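Local atomic coordinates of pyruvate-formate lyase-activating enzyme (Bacteroides vulgatus ATCC 8482, PDB entry 3CAN), a protein that is probably an activating enzyme of the radical SAM superfamily, with a parallel alpha/beta fold akin to part of a TIM barrel. Residues Y95-P100 / E117-L122. Sequence-based numbering, arbitrary orientation.
Sequences YYIRIP and EFLASL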
loop_
_atom_site.group_PDB
_atom_site.type_symbol
_atom_site.label_atom_id
_atom_site.label_comp_id
_atom_site.label_asym_id
_atom_site.label_seq_id
_atom_site.Cartn_x
_atom_site.Cartn_y
_atom_site.Cartn_z
ATOM N N TYR A 95 -12.666 9.037 -2.534
ATOM C CA TYR A 95 -12.345 7.621 -2.536
ATOM C C TYR A 95 -11.347 7.276 -3.625
ATOM O O TYR A 95 -11.272 7.957 -4.670
ATOM C CB TYR A 95 -13.620 6.769 -2.666
ATOM C CG TYR A 95 -14.368 6.889 -3.992
ATOM C CD1 TYR A 95 -14.316 5.871 -4.935
ATOM C CD2 TYR A 95 -15.140 8.006 -4.281
ATOM C CE1 TYR A 95 -14.997 5.965 -6.141
ATOM C CE2 TYR A 95 -15.834 8.108 -5.491
ATOM C CZ TYR A 95 -15.753 7.091 -6.407
ATOM O OH TYR A 95 -16.438 7.195 -7.599
ATOM N N TYR A 96 -10.589 6.213 -3.376
ATOM C CA TYR A 96 -9.715 5.596 -4.362
ATOM C C TYR A 96 -10.309 4.239 -4.729
ATOM O O TYR A 96 -10.866 3.537 -3.871
ATOM C CB TYR A 96 -8.316 5.296 -3.797
ATOM C CG TYR A 96 -7.373 6.441 -3.513
ATOM C CD1 TYR A 96 -7.761 7.768 -3.583
ATOM C CD2 TYR A 96 -6.068 6.164 -3.109
ATOM C CE1 TYR A 96 -6.852 8.801 -3.286
ATOM C CE2 TYR A 96 -5.167 7.173 -2.821
ATOM C CZ TYR A 96 -5.565 8.486 -2.915
ATOM O OH TYR A 96 -4.654 9.470 -2.611
ATOM N N ILE A 97 -10.141 3.861 -5.991
ATOM C CA ILE A 97 -10.473 2.523 -6.454
ATOM C C ILE A 97 -9.173 1.779 -6.771
ATOM O O ILE A 97 -8.307 2.303 -7.465
ATOM C CB ILE A 97 -11.359 2.568 -7.713
ATOM C CG1 ILE A 97 -12.724 3.173 -7.371
ATOM C CG2 ILE A 97 -11.519 1.153 -8.301
ATOM C CD1 ILE A 97 -13.634 2.277 -6.509
ATOM N N ARG A 98 -9.042 0.563 -6.254
ATOM C CA ARG A 98 -7.914 -0.294 -6.553
ATOM C C ARG A 98 -8.362 -1.501 -7.361
ATOM O O ARG A 98 -9.348 -2.150 -7.020
ATOM C CB ARG A 98 -7.226 -0.734 -5.267
ATOM C CG ARG A 98 -6.689 0.442 -4.473
ATOM C CD ARG A 98 -7.652 0.845 -3.386
ATOM N NE ARG A 98 -7.545 -0.097 -2.269
ATOM C CZ ARG A 98 -6.573 -0.070 -1.355
ATOM N NH1 ARG A 98 -5.621 0.865 -1.401
ATOM N NH2 ARG A 98 -6.562 -0.975 -0.375
ATOM N N ILE A 99 -7.635 -1.786 -8.439
ATOM C CA ILE A 99 -7.909 -2.940 -9.278
ATOM C C ILE A 99 -6.634 -3.775 -9.361
ATOM O O ILE A 99 -5.706 -3.419 -10.081
ATOM C CB ILE A 99 -8.389 -2.538 -10.675
ATOM C CG1 ILE A 99 -9.641 -1.663 -10.571
ATOM C CG2 ILE A 99 -8.664 -3.817 -11.541
ATOM C CD1 ILE A 99 -10.126 -1.135 -11.932
ATOM N N PRO A 100 -6.565 -4.859 -8.579
ATOM C CA PRO A 100 -5.464 -5.794 -8.755
ATOM C C PRO A 100 -5.650 -6.395 -10.132
ATOM O O PRO A 100 -6.712 -6.942 -10.409
ATOM C CB PRO A 100 -5.675 -6.809 -7.620
ATOM C CG PRO A 100 -6.590 -6.114 -6.636
ATOM C CD PRO A 100 -7.482 -5.292 -7.510
ATOM N N GLU A 117 -17.169 2.429 -17.296
ATOM C CA GLU A 117 -18.526 2.906 -17.502
ATOM C C GLU A 117 -19.284 3.053 -16.199
ATOM O O GLU A 117 -20.010 4.028 -16.010
ATOM C CB GLU A 117 -19.264 1.978 -18.462
ATOM C CG GLU A 117 -18.737 2.084 -19.876
ATOM C CD GLU A 117 -19.268 1.062 -20.860
ATOM O OE1 GLU A 117 -20.197 0.274 -20.547
ATOM O OE2 GLU A 117 -18.757 1.077 -22.013
ATOM N N PHE A 118 -19.087 2.113 -15.286
ATOM C CA PHE A 118 -19.699 2.200 -13.969
ATOM C C PHE A 118 -19.173 3.436 -13.226
ATOM O O PHE A 118 -19.940 4.295 -12.794
ATOM C CB PHE A 118 -19.432 0.911 -13.207
ATOM C CG PHE A 118 -19.764 0.987 -11.758
ATOM C CD1 PHE A 118 -21.070 1.070 -11.327
ATOM C CD2 PHE A 118 -18.753 0.965 -10.813
ATOM C CE1 PHE A 118 -21.365 1.137 -9.982
ATOM C CE2 PHE A 118 -19.032 1.033 -9.476
ATOM C CZ PHE A 118 -20.346 1.143 -9.049
ATOM N N LEU A 119 -17.858 3.540 -13.132
ATOM C CA LEU A 119 -17.236 4.618 -12.367
ATOM C C LEU A 119 -17.522 5.991 -12.965
ATOM O O LEU A 119 -17.803 6.959 -12.234
ATOM C CB LEU A 119 -15.726 4.367 -12.232
ATOM C CG LEU A 119 -15.323 3.124 -11.418
ATOM C CD1 LEU A 119 -13.828 2.876 -11.531
ATOM C CD2 LEU A 119 -15.744 3.258 -9.945
ATOM N N ALA A 120 -17.439 6.091 -14.293
ATOM C CA ALA A 120 -17.657 7.365 -14.981
ATOM C C ALA A 120 -19.077 7.898 -14.766
ATOM O O ALA A 120 -19.312 9.105 -14.754
ATOM C CB ALA A 120 -17.378 7.195 -16.471
ATOM N N SER A 121 -20.020 6.986 -14.583
ATOM C CA SER A 121 -21.429 7.337 -14.408
ATOM C C SER A 121 -21.754 7.884 -13.022
ATOM O O SER A 121 -22.816 8.465 -12.821
ATOM C CB SER A 121 -22.308 6.112 -14.714
ATOM O OG SER A 121 -22.255 5.150 -13.679
ATOM N N LEU A 122 -20.848 7.704 -12.062
ATOM C CA LEU A 122 -21.095 8.136 -10.700
ATOM C C LEU A 122 -20.968 9.650 -10.560
ATOM O O LEU A 122 -20.201 10.286 -11.296
ATOM C CB LEU A 122 -20.142 7.424 -9.735
ATOM C CG LEU A 122 -20.263 5.899 -9.739
ATOM C CD1 LEU A 122 -19.147 5.247 -8.895
ATOM C CD2 LEU A 122 -21.664 5.461 -9.266
#
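Ile97 and Leu119 meet within a beta-alpha-beta unit, where helix 109-121, which links the parallel strands 95-101 and 128-133, lies back against the first of them. Branched aliphatic residues suit this buried layer because they fill it without a polar group to satisfy. Ile97 CG1 lies 4.0 Å from Leu119 CD2, and Ile97 CD1 is almost as near, so one methyl of the leucine rests on the outer arm of the isoleucine. That arm stands beside the backbone N, and its second bend (chi2 -71°) carries CD1 back to the edge of the Tyr95 ring, in the ring plane and 3.9 Å from Tyr95 CE1.

Tyr95 itself has its ring between the backbone N and the carbonyl carbon (chi1 66°), reaching toward Leu122. The para position of the ring carries the hydroxyl up to that leucine: Tyr95 OH touches Leu122 CD1 at 3.6 Å and hydrogen-bonds to Arg124 O, a bond that gives the hydroxyl of this buried tyrosine a polar partner beside the leucine. Leu122 points its CB toward the strand and also packs on Ile85 and Arg86 of helix 79-90. On the outer side of residues 118-121, the short side chain of Ser121 folds back, and Ser121 OG donates to Phe118 O at 2.6 Å, the donor tilted 23° out of the carbonyl plane.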